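Local coordinates for tailspike protein (Acinetobacter phage vB_ApiP_P1, PDB 6E1R), which probably recognises and hydrolyses the capsular polysaccharide of its Acinetobacter host when the phage adsorbs to the cell, at residues L111-D116 with F140-T145; L129-D134 with G167-K172; Y364-S369 with H392-T397; G465-V470 with F546-V551; A485-L490 with I500-S505. All blocks are in the same frame, centred on the assembly; numbering follows the deposited sequence.

Contact 1 (L111-D116 with F140-T145)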
# COMPACT_ATOMS: atom_id res chain seq x y z
N LEU A 111 -27.29 -13.18 -13.90
CA LEU A 111 -28.65 -12.85 -13.52
C LEU A 111 -28.75 -11.35 -13.25
O LEU A 111 -27.85 -10.76 -12.66
CB LEU A 111 -29.08 -13.63 -12.28
CG LEU A 111 -30.49 -13.36 -11.74
CD1 LEU A 111 -31.55 -13.72 -12.76
CD2 LEU A 111 -30.70 -14.10 -10.43
N VAL A 112 -29.85 -10.75 -13.69
CA VAL A 112 -30.06 -9.31 -13.57
C VAL A 112 -31.36 -9.08 -12.81
O VAL A 112 -32.40 -9.63 -13.17
CB VAL A 112 -30.11 -8.62 -14.95
CG1 VAL A 112 -30.51 -7.16 -14.80
CG2 VAL A 112 -28.77 -8.75 -15.65
N VAL A 113 -31.29 -8.25 -11.77
CA VAL A 113 -32.46 -7.86 -11.00
C VAL A 113 -32.94 -6.53 -11.55
O VAL A 113 -32.26 -5.51 -11.41
CB VAL A 113 -32.14 -7.77 -9.50
CG1 VAL A 113 -33.42 -7.60 -8.69
CG2 VAL A 113 -31.37 -9.00 -9.04
N ASP A 114 -34.11 -6.54 -12.19
CA ASP A 114 -34.61 -5.37 -12.90
C ASP A 114 -35.62 -4.56 -12.10
O ASP A 114 -35.98 -3.46 -12.54
CB ASP A 114 -35.22 -5.80 -14.24
CG ASP A 114 -36.12 -7.01 -14.11
OD1 ASP A 114 -35.97 -7.76 -13.12
OD2 ASP A 114 -36.97 -7.22 -15.01
N PHE A 115 -36.09 -5.06 -10.96
CA PHE A 115 -36.89 -4.26 -10.05
C PHE A 115 -36.62 -4.74 -8.63
O PHE A 115 -36.16 -5.86 -8.41
CB PHE A 115 -38.38 -4.32 -10.39
CG PHE A 115 -39.05 -5.62 -10.03
CD1 PHE A 115 -38.99 -6.70 -10.88
CD2 PHE A 115 -39.75 -5.74 -8.84
CE1 PHE A 115 -39.61 -7.90 -10.56
CE2 PHE A 115 -40.36 -6.94 -8.50
CZ PHE A 115 -40.30 -8.01 -9.37
N ASP A 116 -36.93 -3.88 -7.66
CA ASP A 116 -36.61 -4.17 -6.27
C ASP A 116 -37.44 -5.35 -5.78
O ASP A 116 -38.67 -5.37 -5.91
CB ASP A 116 -36.85 -2.94 -5.39
CG ASP A 116 -35.94 -1.78 -5.75
OD1 ASP A 116 -34.86 -2.03 -6.33
OD2 ASP A 116 -36.31 -0.62 -5.46
N PHE A 140 -29.90 4.53 -4.18
CA PHE A 140 -30.98 4.20 -5.10
C PHE A 140 -30.62 3.04 -6.02
O PHE A 140 -31.22 2.91 -7.09
CB PHE A 140 -31.38 5.42 -5.92
CG PHE A 140 -32.23 6.41 -5.16
CD1 PHE A 140 -32.50 7.66 -5.69
CD2 PHE A 140 -32.76 6.08 -3.92
CE1 PHE A 140 -33.28 8.57 -5.00
CE2 PHE A 140 -33.54 6.99 -3.23
CZ PHE A 140 -33.80 8.23 -3.77
N SER A 141 -29.67 2.20 -5.63
CA SER A 141 -29.34 1.03 -6.42
C SER A 141 -30.45 -0.01 -6.32
O SER A 141 -31.35 0.07 -5.47
CB SER A 141 -28.00 0.44 -5.97
OG SER A 141 -28.03 0.08 -4.60
N ARG A 142 -30.39 -1.01 -7.20
CA ARG A 142 -31.34 -2.11 -7.17
C ARG A 142 -31.27 -2.83 -5.83
O ARG A 142 -30.21 -3.34 -5.45
CB ARG A 142 -31.04 -3.07 -8.32
CG ARG A 142 -31.97 -4.26 -8.40
CD ARG A 142 -33.39 -3.85 -8.78
NE ARG A 142 -33.44 -3.12 -10.05
CZ ARG A 142 -33.86 -1.87 -10.17
NH1 ARG A 142 -34.29 -1.20 -9.11
NH2 ARG A 142 -33.87 -1.28 -11.36
N SER A 143 -32.39 -2.87 -5.12
CA SER A 143 -32.42 -3.33 -3.74
C SER A 143 -33.16 -4.65 -3.60
O SER A 143 -34.05 -4.97 -4.39
CB SER A 143 -33.07 -2.28 -2.83
OG SER A 143 -34.47 -2.20 -3.07
N ILE A 144 -32.78 -5.41 -2.58
CA ILE A 144 -33.47 -6.63 -2.17
C ILE A 144 -33.77 -6.50 -0.68
O ILE A 144 -32.84 -6.40 0.13
CB ILE A 144 -32.65 -7.90 -2.45
CG1 ILE A 144 -32.31 -8.01 -3.93
CG2 ILE A 144 -33.40 -9.13 -1.98
CD1 ILE A 144 -31.61 -9.31 -4.30
N THR A 145 -35.05 -6.50 -0.32
CA THR A 145 -35.49 -6.30 1.05
C THR A 145 -35.96 -7.62 1.65
O THR A 145 -36.67 -8.39 0.99
CB THR A 145 -36.61 -5.26 1.12
OG1 THR A 145 -36.19 -4.06 0.47
CG2 THR A 145 -36.96 -4.95 2.57
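Arg142 reaches across to Val113 and Asp116 and makes most of the polar contact. Its chain bends at CD (chi2 68°) and again at NE (chi3 57°), which brings NE to Val113 O at 3.0 Å. NH1 forms a salt bridge of 3.0 Å with Asp116 OD1. Both acceptors lie in the guanidinium plane, at its edge, whereas the carboxylate is turned 57° away from that plane. Arg142 NH2 has its own salt bridge to Asp134.

Backbone hydrogen bonding uses the same carboxylate oxygen: Ser143 N donates to Asp116 OD1 at 2.9 Å. Arg142 NH1 and Ser143 N come to OD1 from opposite faces of the carboxylate, so one oxygen of Asp116 holds both the arginine side chain and the backbone of the residue after it.

The apolar part is small. Val113 CG1 lies 3.7 Å from Arg142 CG, and Phe115 CA sits over one guanidinium face, toward its rim.

In the parallel beta-helix, strand 111-113 runs between strands 79-80 and 129-133, with helix 94-106 packed on Leu111. Strand 142-146 lies in another row, beside strand 169-173, where Leu169 touches Arg142; Lys108 of the second subunit also packs on this arginine.

Contact 2 (L129-D134 with G167-K172)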
# COMPACT_ATOMS: atom_id res chain seq x y z
N LEU A 129 -22.74 -18.12 -8.96
CA LEU A 129 -23.81 -17.16 -9.21
C LEU A 129 -23.22 -15.78 -9.49
O LEU A 129 -22.48 -15.23 -8.67
CB LEU A 129 -24.76 -17.09 -8.02
CG LEU A 129 -25.74 -15.91 -8.13
CD1 LEU A 129 -26.73 -16.11 -9.27
CD2 LEU A 129 -26.47 -15.66 -6.81
N ARG A 130 -23.57 -15.22 -10.64
CA ARG A 130 -23.26 -13.83 -10.96
C ARG A 130 -24.58 -13.08 -11.09
O ARG A 130 -25.33 -13.31 -12.05
CB ARG A 130 -22.43 -13.72 -12.24
CG ARG A 130 -22.20 -12.30 -12.72
CD ARG A 130 -21.44 -12.29 -14.03
NE ARG A 130 -21.44 -10.96 -14.65
CZ ARG A 130 -21.05 -10.73 -15.89
NH1 ARG A 130 -20.62 -11.73 -16.65
NH2 ARG A 130 -21.08 -9.49 -16.38
N ILE A 131 -24.86 -12.20 -10.14
CA ILE A 131 -26.12 -11.46 -10.08
C ILE A 131 -25.80 -9.98 -9.99
O ILE A 131 -24.96 -9.57 -9.18
CB ILE A 131 -27.00 -11.93 -8.91
CG1 ILE A 131 -28.25 -11.07 -8.78
CG2 ILE A 131 -26.20 -11.95 -7.60
CD1 ILE A 131 -29.20 -11.54 -7.70
N GLU A 132 -26.47 -9.17 -10.81
CA GLU A 132 -26.21 -7.74 -10.90
C GLU A 132 -27.52 -6.97 -10.83
O GLU A 132 -28.61 -7.54 -11.00
CB GLU A 132 -25.45 -7.39 -12.19
CG GLU A 132 -24.13 -8.14 -12.35
CD GLU A 132 -23.43 -7.82 -13.66
OE1 GLU A 132 -24.13 -7.56 -14.66
OE2 GLU A 132 -22.18 -7.82 -13.69
N GLY A 133 -27.41 -5.67 -10.59
CA GLY A 133 -28.56 -4.80 -10.55
C GLY A 133 -28.37 -3.60 -11.44
O GLY A 133 -27.26 -3.08 -11.60
N ASP A 134 -29.48 -3.15 -12.04
CA ASP A 134 -29.47 -2.02 -12.97
C ASP A 134 -30.06 -0.75 -12.36
O ASP A 134 -30.48 0.14 -13.10
CB ASP A 134 -30.21 -2.39 -14.25
CG ASP A 134 -31.61 -2.93 -13.99
OD1 ASP A 134 -32.10 -2.81 -12.84
OD2 ASP A 134 -32.23 -3.45 -14.94
N GLY A 167 -22.96 -7.54 -7.98
CA GLY A 167 -22.67 -6.24 -8.54
C GLY A 167 -23.79 -5.23 -8.40
O GLY A 167 -24.87 -5.39 -8.99
N LYS A 168 -23.55 -4.19 -7.60
CA LYS A 168 -24.44 -3.04 -7.49
C LYS A 168 -25.84 -3.46 -7.04
O LYS A 168 -26.84 -3.25 -7.73
CB LYS A 168 -24.47 -2.27 -8.81
CG LYS A 168 -23.08 -1.85 -9.26
CD LYS A 168 -23.05 -1.27 -10.65
CE LYS A 168 -21.64 -0.86 -11.03
NZ LYS A 168 -21.53 -0.43 -12.46
N LEU A 169 -25.89 -4.06 -5.85
CA LEU A 169 -27.13 -4.48 -5.22
C LEU A 169 -27.19 -3.92 -3.81
O LEU A 169 -26.17 -3.82 -3.12
CB LEU A 169 -27.26 -6.01 -5.19
CG LEU A 169 -27.41 -6.70 -6.54
CD1 LEU A 169 -27.35 -8.21 -6.39
CD2 LEU A 169 -28.71 -6.28 -7.20
N MSE A 170 -28.39 -3.56 -3.37
CA MSE A 170 -28.59 -3.05 -2.02
C MSE A 170 -29.43 -4.02 -1.21
O MSE A 170 -30.36 -4.63 -1.73
CB MSE A 170 -29.26 -1.67 -2.07
CG MSE A 170 -29.35 -0.98 -0.72
SE MSE A 170 -29.90 0.88 -0.90
CE MSE A 170 -29.80 1.41 0.98
N PHE A 171 -29.10 -4.17 0.07
CA PHE A 171 -29.78 -5.12 0.95
C PHE A 171 -30.43 -4.35 2.08
O PHE A 171 -29.76 -3.60 2.80
CB PHE A 171 -28.80 -6.16 1.49
CG PHE A 171 -28.07 -6.91 0.41
CD1 PHE A 171 -28.62 -8.04 -0.16
CD2 PHE A 171 -26.83 -6.48 -0.04
CE1 PHE A 171 -27.96 -8.74 -1.15
CE2 PHE A 171 -26.16 -7.17 -1.03
CZ PHE A 171 -26.73 -8.30 -1.59
N LYS A 172 -31.74 -4.53 2.24
CA LYS A 172 -32.52 -3.84 3.26
C LYS A 172 -33.29 -4.87 4.08
O LYS A 172 -33.28 -6.07 3.79
CB LYS A 172 -33.48 -2.82 2.64
CG LYS A 172 -32.82 -1.76 1.78
CD LYS A 172 -33.86 -0.79 1.24
CE LYS A 172 -33.22 0.32 0.43
NZ LYS A 172 -34.22 1.27 -0.12
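Leu169 packs against Gly133 and Ile131 at a corner of the parallel beta-helix, where one coil lies on the next. The two segments form a single parallel beta bridge, Glu132 with Gly167. Beyond that pair the chain of the second coil turns, so that strand 169-172 heads off at 86° to strand 129-133 and joins a different row of strands.

The two methyl groups of Leu169 divide the work. CD1 comes 3.8 Å from Ile131 CG1, the two side chains crossing at about a right angle, while CD2 rests 3.7 Å from Gly133 CA. Leu169 CG stands anti to its own carbonyl carbon (chi1 -67°), beside the backbone N. Because Gly133 has no side chain, Lys168 O as well as the leucine methyl can come close to its CA, the oxygen at 3.6 Å.

Gly167 supplies the backbone link. Its N donates to Ile131 O at 3.1 Å, in the carbonyl plane, and its O accepts from Gly133 N; together the two bonds bracket Glu132 in the usual parallel pattern.

Toward the neighbouring chains the edge of this corner is charged. Lys168 forms a salt bridge with Glu132 of the second subunit, and Glu132 in turn with Lys168 of the third, so the pair recurs around the trimer. Arg130 NH1 bonds to Gly133 O of the third subunit. Within the strand, Glu132 OE2 takes weak bonds from Arg130 NE and NH2, each 3.4 Å long, at the edge of the guanidinium and in its plane.

Contact 3 (Y364-S369 with H392-T397)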
# COMPACT_ATOMS: atom_id res chain seq x y z
N TYR A 364 -2.60 11.45 10.95
CA TYR A 364 -2.92 12.85 11.17
C TYR A 364 -4.30 12.97 11.80
O TYR A 364 -5.27 12.40 11.28
CB TYR A 364 -2.88 13.62 9.84
CG TYR A 364 -3.09 15.12 9.95
CD1 TYR A 364 -4.36 15.66 9.94
CD2 TYR A 364 -2.00 15.98 10.04
CE1 TYR A 364 -4.56 17.03 10.04
CE2 TYR A 364 -2.19 17.35 10.13
CZ TYR A 364 -3.47 17.87 10.13
OH TYR A 364 -3.65 19.23 10.22
N GLY A 365 -4.39 13.68 12.91
CA GLY A 365 -5.66 13.92 13.55
C GLY A 365 -5.49 14.39 14.98
O GLY A 365 -4.40 14.78 15.40
N GLN A 366 -6.60 14.34 15.72
CA GLN A 366 -6.67 14.79 17.10
C GLN A 366 -7.18 13.64 17.96
O GLN A 366 -8.10 12.92 17.57
CB GLN A 366 -7.57 16.02 17.24
CG GLN A 366 -7.81 16.47 18.67
CD GLN A 366 -8.70 17.69 18.75
OE1 GLN A 366 -9.93 17.58 18.78
NE2 GLN A 366 -8.09 18.87 18.79
N LEU A 367 -6.59 13.48 19.14
CA LEU A 367 -6.85 12.33 20.00
C LEU A 367 -7.58 12.75 21.28
O LEU A 367 -7.17 13.71 21.94
CB LEU A 367 -5.55 11.62 20.36
CG LEU A 367 -4.82 10.95 19.20
CD1 LEU A 367 -3.53 10.30 19.67
CD2 LEU A 367 -5.73 9.93 18.53
N ILE A 368 -8.65 12.03 21.60
CA ILE A 368 -9.26 12.07 22.92
C ILE A 368 -9.00 10.76 23.67
O ILE A 368 -9.72 10.42 24.60
CB ILE A 368 -10.77 12.35 22.84
CG1 ILE A 368 -11.46 11.33 21.94
CG2 ILE A 368 -11.03 13.77 22.34
CD1 ILE A 368 -12.96 11.42 21.95
N SER A 369 -7.96 10.03 23.26
CA SER A 369 -7.69 8.70 23.78
C SER A 369 -6.19 8.48 23.81
O SER A 369 -5.40 9.36 23.44
CB SER A 369 -8.38 7.63 22.93
OG SER A 369 -7.80 7.56 21.64
N HIS A 392 1.20 13.28 13.33
CA HIS A 392 0.76 14.51 13.97
C HIS A 392 -0.51 14.23 14.75
O HIS A 392 -1.54 13.87 14.16
CB HIS A 392 0.52 15.63 12.95
CG HIS A 392 -0.04 16.87 13.56
ND1 HIS A 392 0.64 17.60 14.52
CD2 HIS A 392 -1.22 17.51 13.37
CE1 HIS A 392 -0.10 18.64 14.88
NE2 HIS A 392 -1.23 18.61 14.20
N PHE A 393 -0.44 14.38 16.07
CA PHE A 393 -1.57 14.15 16.95
C PHE A 393 -1.71 15.33 17.90
O PHE A 393 -0.78 15.63 18.65
CB PHE A 393 -1.40 12.84 17.74
CG PHE A 393 -1.62 11.61 16.92
CD1 PHE A 393 -2.73 11.50 16.09
CD2 PHE A 393 -0.73 10.55 16.97
CE1 PHE A 393 -2.94 10.36 15.33
CE2 PHE A 393 -0.93 9.41 16.22
CZ PHE A 393 -2.04 9.32 15.40
N THR A 394 -2.86 15.99 17.86
CA THR A 394 -3.20 17.00 18.85
C THR A 394 -3.99 16.34 19.97
O THR A 394 -4.87 15.51 19.72
CB THR A 394 -4.02 18.13 18.22
OG1 THR A 394 -4.47 17.73 16.92
CG2 THR A 394 -3.17 19.38 18.09
N LEU A 395 -3.67 16.71 21.20
CA LEU A 395 -4.26 16.08 22.38
C LEU A 395 -5.43 16.92 22.87
O LEU A 395 -5.25 18.08 23.26
CB LEU A 395 -3.22 15.90 23.49
CG LEU A 395 -2.06 14.95 23.16
CD1 LEU A 395 -1.11 14.83 24.33
CD2 LEU A 395 -2.59 13.59 22.74
N ALA A 396 -6.62 16.33 22.86
CA ALA A 396 -7.81 16.91 23.46
C ALA A 396 -8.04 16.26 24.82
O ALA A 396 -7.20 15.52 25.33
CB ALA A 396 -9.00 16.75 22.52
N THR A 397 -9.20 16.53 25.42
CA THR A 397 -9.51 16.00 26.74
C THR A 397 -9.54 14.47 26.70
O THR A 397 -10.33 13.88 25.96
CB THR A 397 -10.84 16.55 27.23
OG1 THR A 397 -10.78 17.98 27.29
CG2 THR A 397 -11.16 16.01 28.62
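Tyr364 and His392 both hold CG anti to the backbone N (chi1 -175° and 175°), which sends the two CG atoms the same way, and the side chains lie side by side on one face of the strand pair. The pair is a two-stranded parallel sheet formed by successive coils of the parallel beta-helix, following strands 357-361 and 385-389. Tyr364 CE2 comes 3.4 Å from His392 CD2, with the ring planes 40° apart. Phe328 of the second subunit meets both rings, so this aromatic patch belongs to the trimer interface.

Farther along the same face, Gln366 CG lies beside Thr394 O, and its CD touches Ala396 CB. Past the end of the strands, Ala396 CB also meets Ile368 CG2 at 3.6 Å.

The backbones are joined in regular parallel register by four hydrogen bonds. Gly365 N donates to His392 O, and Gly365 O accepts from Thr394 N. Leu367 N then donates to Thr394 O at 2.7 Å, and Leu367 O accepts from Ala396 N at 2.8 Å. Gly365 and Leu367 therefore use both their N-H and C=O groups toward the same neighbour.

On the opposite face the contacts are apolar, with Leu367 and Phe393 buried. Leu367 CB lies 4.3 Å from Leu395 CD2, a looser approach. Leu367 CD1 forms a CH-pi contact over one face of the Phe393 ring, 3.9 Å from its centroid and displaced toward the rim, closest to CG at 3.6 Å.

Contact 4 (G465-V470 with F546-V551)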
# COMPACT_ATOMS: atom_id res chain seq x y z
N GLY A 465 39.47 -7.20 27.55
CA GLY A 465 40.31 -6.05 27.86
C GLY A 465 39.61 -4.75 27.55
O GLY A 465 39.28 -4.47 26.39
N GLY A 466 39.38 -3.93 28.57
CA GLY A 466 38.69 -2.68 28.35
C GLY A 466 38.66 -1.82 29.60
O GLY A 466 39.44 -2.03 30.53
N ARG A 467 37.75 -0.86 29.59
CA ARG A 467 37.61 0.12 30.65
C ARG A 467 36.25 -0.04 31.33
O ARG A 467 35.26 -0.40 30.69
CB ARG A 467 37.75 1.53 30.07
CG ARG A 467 37.94 2.66 31.05
CD ARG A 467 37.69 3.98 30.34
NE ARG A 467 38.32 3.99 29.02
CZ ARG A 467 37.86 4.68 27.98
NH1 ARG A 467 36.76 5.40 28.09
NH2 ARG A 467 38.50 4.63 26.81
N LEU A 468 36.22 0.23 32.64
CA LEU A 468 35.00 0.13 33.43
C LEU A 468 34.79 1.42 34.21
O LEU A 468 35.69 1.87 34.93
CB LEU A 468 35.04 -1.06 34.39
CG LEU A 468 35.38 -2.44 33.83
CD1 LEU A 468 35.35 -3.47 34.94
CD2 LEU A 468 34.41 -2.82 32.72
N LEU A 469 33.60 2.00 34.09
CA LEU A 469 33.18 3.14 34.89
C LEU A 469 32.09 2.66 35.84
O LEU A 469 31.00 2.30 35.41
CB LEU A 469 32.68 4.28 34.01
CG LEU A 469 32.19 5.54 34.74
CD1 LEU A 469 33.31 6.16 35.56
CD2 LEU A 469 31.62 6.55 33.75
N VAL A 470 32.39 2.67 37.14
CA VAL A 470 31.47 2.18 38.16
C VAL A 470 31.02 3.35 39.02
O VAL A 470 31.85 4.09 39.56
CB VAL A 470 32.11 1.09 39.03
CG1 VAL A 470 31.08 0.55 40.01
CG2 VAL A 470 32.66 -0.03 38.16
N PHE A 546 29.64 1.03 33.39
CA PHE A 546 29.66 1.47 32.00
C PHE A 546 30.97 1.00 31.39
O PHE A 546 32.04 1.45 31.79
CB PHE A 546 29.53 3.00 31.90
CG PHE A 546 28.33 3.57 32.60
CD1 PHE A 546 28.35 3.80 33.97
CD2 PHE A 546 27.18 3.89 31.89
CE1 PHE A 546 27.25 4.33 34.62
CE2 PHE A 546 26.08 4.42 32.54
CZ PHE A 546 26.11 4.64 33.90
N THR A 547 30.88 0.09 30.43
CA THR A 547 32.06 -0.55 29.87
C THR A 547 32.44 0.06 28.53
O THR A 547 31.60 0.62 27.82
CB THR A 547 31.85 -2.06 29.71
OG1 THR A 547 31.05 -2.31 28.55
CG2 THR A 547 31.15 -2.64 30.93
N THR A 548 33.72 -0.05 28.19
CA THR A 548 34.26 0.43 26.93
C THR A 548 35.35 -0.53 26.48
O THR A 548 36.15 -0.99 27.29
CB THR A 548 34.83 1.85 27.06
OG1 THR A 548 33.83 2.73 27.60
CG2 THR A 548 35.28 2.38 25.71
N GLY A 549 35.37 -0.83 25.18
CA GLY A 549 36.39 -1.70 24.65
C GLY A 549 35.95 -3.15 24.55
O GLY A 549 34.76 -3.43 24.39
N ASN A 550 36.90 -4.07 24.65
CA ASN A 550 36.62 -5.50 24.50
C ASN A 550 36.23 -6.15 25.83
O ASN A 550 36.82 -7.15 26.24
CB ASN A 550 37.83 -6.20 23.89
CG ASN A 550 38.12 -5.75 22.48
OD1 ASN A 550 39.22 -5.32 22.16
ND2 ASN A 550 37.11 -5.84 21.61
N VAL A 551 35.22 -5.59 26.50
CA VAL A 551 34.74 -6.16 27.75
C VAL A 551 33.27 -5.78 27.93
O VAL A 551 32.83 -4.71 27.52
CB VAL A 551 35.60 -5.69 28.96
CG1 VAL A 551 35.39 -4.20 29.23
CG2 VAL A 551 35.29 -6.52 30.20
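Leu468 CD2 meets Thr547 CG2 at 3.7 Å, the two side chains side by side, and it also touches Val551 CG1, which approaches at about a right angle. On the other face Arg467 runs alongside Thr548, whose CG2 sits over one face of the guanidinium, near its rim. Leu469 CB and Phe546 CB pack at 4.0 Å, and Leu469 O lies in the plane of the Phe546 ring, at its edge, 3.4 Å from CD1.

Paired backbone bonds hold these groups in register. Leu469 and Phe546 exchange N-H and C=O, as do Arg467 and Thr548, with Arg467 N to Thr548 O at 2.8 Å. This is the antiparallel ladder between strands 465-474 and 539-548 of the C-terminal five-stranded sheet. It runs on past the corner at Gly549: Gly465 N donates to Asn550 O at 3.0 Å, and the return bond from Asn550 N to Gly465 O is weak. Asn550 is the centre of an inverse gamma turn; just beyond it Val551 CG1 lies 3.7 Å from Gly466 CA.

Farther out, Leu454 of strand 448-455, in a second sheet, packs on Leu468 and Val551. Arg467 NE salt-bridges Glu488 of the third subunit, and Asn471 ND2 of that subunit hydrogen-bonds Asn550 OD1.

Contact 5 (A485-L490 with I500-S505)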
# COMPACT_ATOMS: atom_id res chain seq x y z
N ALA A 485 29.93 7.48 44.63
CA ALA A 485 31.35 7.36 44.35
C ALA A 485 31.52 6.78 42.95
O ALA A 485 30.75 5.91 42.54
CB ALA A 485 32.06 6.48 45.38
N VAL A 486 32.52 7.28 42.23
CA VAL A 486 32.81 6.84 40.87
C VAL A 486 34.21 6.24 40.83
O VAL A 486 35.12 6.72 41.52
CB VAL A 486 32.66 7.99 39.85
CG1 VAL A 486 31.23 8.48 39.81
CG2 VAL A 486 33.61 9.13 40.18
N TYR A 487 34.37 5.18 40.05
CA TYR A 487 35.64 4.49 39.92
C TYR A 487 35.93 4.25 38.45
O TYR A 487 35.04 3.88 37.68
CB TYR A 487 35.63 3.16 40.68
CG TYR A 487 35.24 3.27 42.14
CD1 TYR A 487 33.91 3.30 42.52
CD2 TYR A 487 36.21 3.35 43.13
CE1 TYR A 487 33.55 3.41 43.85
CE2 TYR A 487 35.86 3.46 44.47
CZ TYR A 487 34.53 3.48 44.82
OH TYR A 487 34.17 3.59 46.14
N GLU A 488 37.19 4.45 38.06
CA GLU A 488 37.63 4.23 36.69
C GLU A 488 38.61 3.06 36.70
O GLU A 488 39.68 3.15 37.32
CB GLU A 488 38.29 5.49 36.12
CG GLU A 488 38.65 5.41 34.65
CD GLU A 488 37.50 5.78 33.74
OE1 GLU A 488 36.33 5.63 34.15
OE2 GLU A 488 37.75 6.25 32.61
N LEU A 489 38.26 1.97 36.02
CA LEU A 489 39.01 0.73 36.11
C LEU A 489 39.42 0.26 34.72
O LEU A 489 38.60 0.26 33.79
CB LEU A 489 38.19 -0.36 36.80
CG LEU A 489 37.59 -0.01 38.16
CD1 LEU A 489 36.68 -1.12 38.66
CD2 LEU A 489 38.68 0.29 39.18
N LEU A 490 40.68 -0.14 34.58
CA LEU A 490 41.17 -0.85 33.41
C LEU A 490 41.28 -2.33 33.74
O LEU A 490 41.91 -2.70 34.73
CB LEU A 490 42.53 -0.31 32.97
CG LEU A 490 42.56 0.94 32.11
CD1 LEU A 490 43.99 1.25 31.66
CD2 LEU A 490 41.64 0.80 30.91
N ILE A 500 43.57 -5.82 36.87
CA ILE A 500 42.70 -4.67 37.09
C ILE A 500 43.53 -3.53 37.68
O ILE A 500 44.38 -3.76 38.55
CB ILE A 500 41.50 -5.02 38.01
CG1 ILE A 500 40.59 -3.81 38.20
CG2 ILE A 500 41.97 -5.58 39.34
CD1 ILE A 500 39.30 -4.13 38.92
N SER A 501 43.29 -2.32 37.19
CA SER A 501 44.05 -1.14 37.61
C SER A 501 43.08 0.02 37.77
O SER A 501 42.42 0.41 36.81
CB SER A 501 45.15 -0.80 36.61
OG SER A 501 45.84 0.38 36.99
N GLN A 502 43.00 0.57 38.98
CA GLN A 502 42.11 1.70 39.25
C GLN A 502 42.76 2.97 38.72
O GLN A 502 43.71 3.49 39.32
CB GLN A 502 41.80 1.81 40.74
CG GLN A 502 40.85 2.95 41.07
CD GLN A 502 40.30 2.87 42.48
OE1 GLN A 502 39.82 1.82 42.92
NE2 GLN A 502 40.36 3.99 43.20
N ILE A 503 42.24 3.48 37.60
CA ILE A 503 42.79 4.69 37.00
C ILE A 503 42.54 5.89 37.90
O ILE A 503 43.38 6.79 38.02
CB ILE A 503 42.21 4.89 35.59
CG1 ILE A 503 42.85 3.93 34.59
CG2 ILE A 503 42.38 6.32 35.14
CD1 ILE A 503 42.58 4.31 33.15
N GLY A 504 41.38 5.93 38.55
CA GLY A 504 41.06 7.06 39.41
C GLY A 504 39.76 6.82 40.14
O GLY A 504 39.10 5.79 39.97
N SER A 505 39.40 7.79 40.98
CA SER A 505 38.19 7.71 41.77
C SER A 505 37.79 9.11 42.21
O SER A 505 38.59 10.04 42.17
CB SER A 505 38.37 6.79 42.98
OG SER A 505 39.30 7.34 43.90
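Ile500 CD1 reaches Leu489 CD1 at 4.0 Å, opening the contact between two arms of a beta hairpin, strands 484-494 and 497-507, which is interrupted here by a classic beta bulge. Trp521 of the second sheet touches both residues.

Ser501 forms a regular hydrogen-bonded pair with Leu490: Ser501 N donates to Leu490 O at 2.8 Å, and Leu490 N returns a bond to Ser501 O. Gln502 then turns to the face of Leu489, whose CD2 lies 3.7 Å from Gln502 CA. The extended glutamine chain continues past this methyl, and Gln502 OE1 comes 3.9 Å from Tyr487 CD2, the amide and ring planes 73° apart.

At Ile503 the register slips by one. Ile503 and Gly504 both face Glu488, and Glu488 O accepts from Ile503 N and, more weakly at 3.5 Å, from Gly504 N. The helical backbone angles of Ile503 (-67°/-37°) mark the kink. Ile503 CB lies beside Glu488 CG, and Ile503 CD1 comes 3.5 Å from Leu490 CG, the two side chains crossing obliquely. Ile503 also packs on Ile503 of both other subunits. Glu488 OE1 forms a salt bridge with Arg467 of the second subunit.

Gly504 O restores the ladder by accepting from Glu488 N at 3.0 Å. Ser505 pairs with Tyr487, and its CA makes a CA-H...O contact of 3.2 Å with Val486 O.

Contacts 1 and 2 interlock: their segments alternate along the chain, their centres are 6 Å apart, and strands of one probably hydrogen-bond to strands of the other, as between Ile144 N and Met170 O. Contact 3 belongs to the far end of the same beta-helix, with its centre about 43 Å from that of contact 1. Contact 4 lies about 45 Å from contact 3, centre to centre, in the C-terminal domain. Contact 5 is nested in the loop that contact 4 closes; their centres are 11 Å apart, and Leu468 N bonds to Leu489 O between adjacent strands. About 86 Å separates the centres of contacts 1 and 5, yet both touch the second subunit, consistent with trimer contacts along the elongated spike.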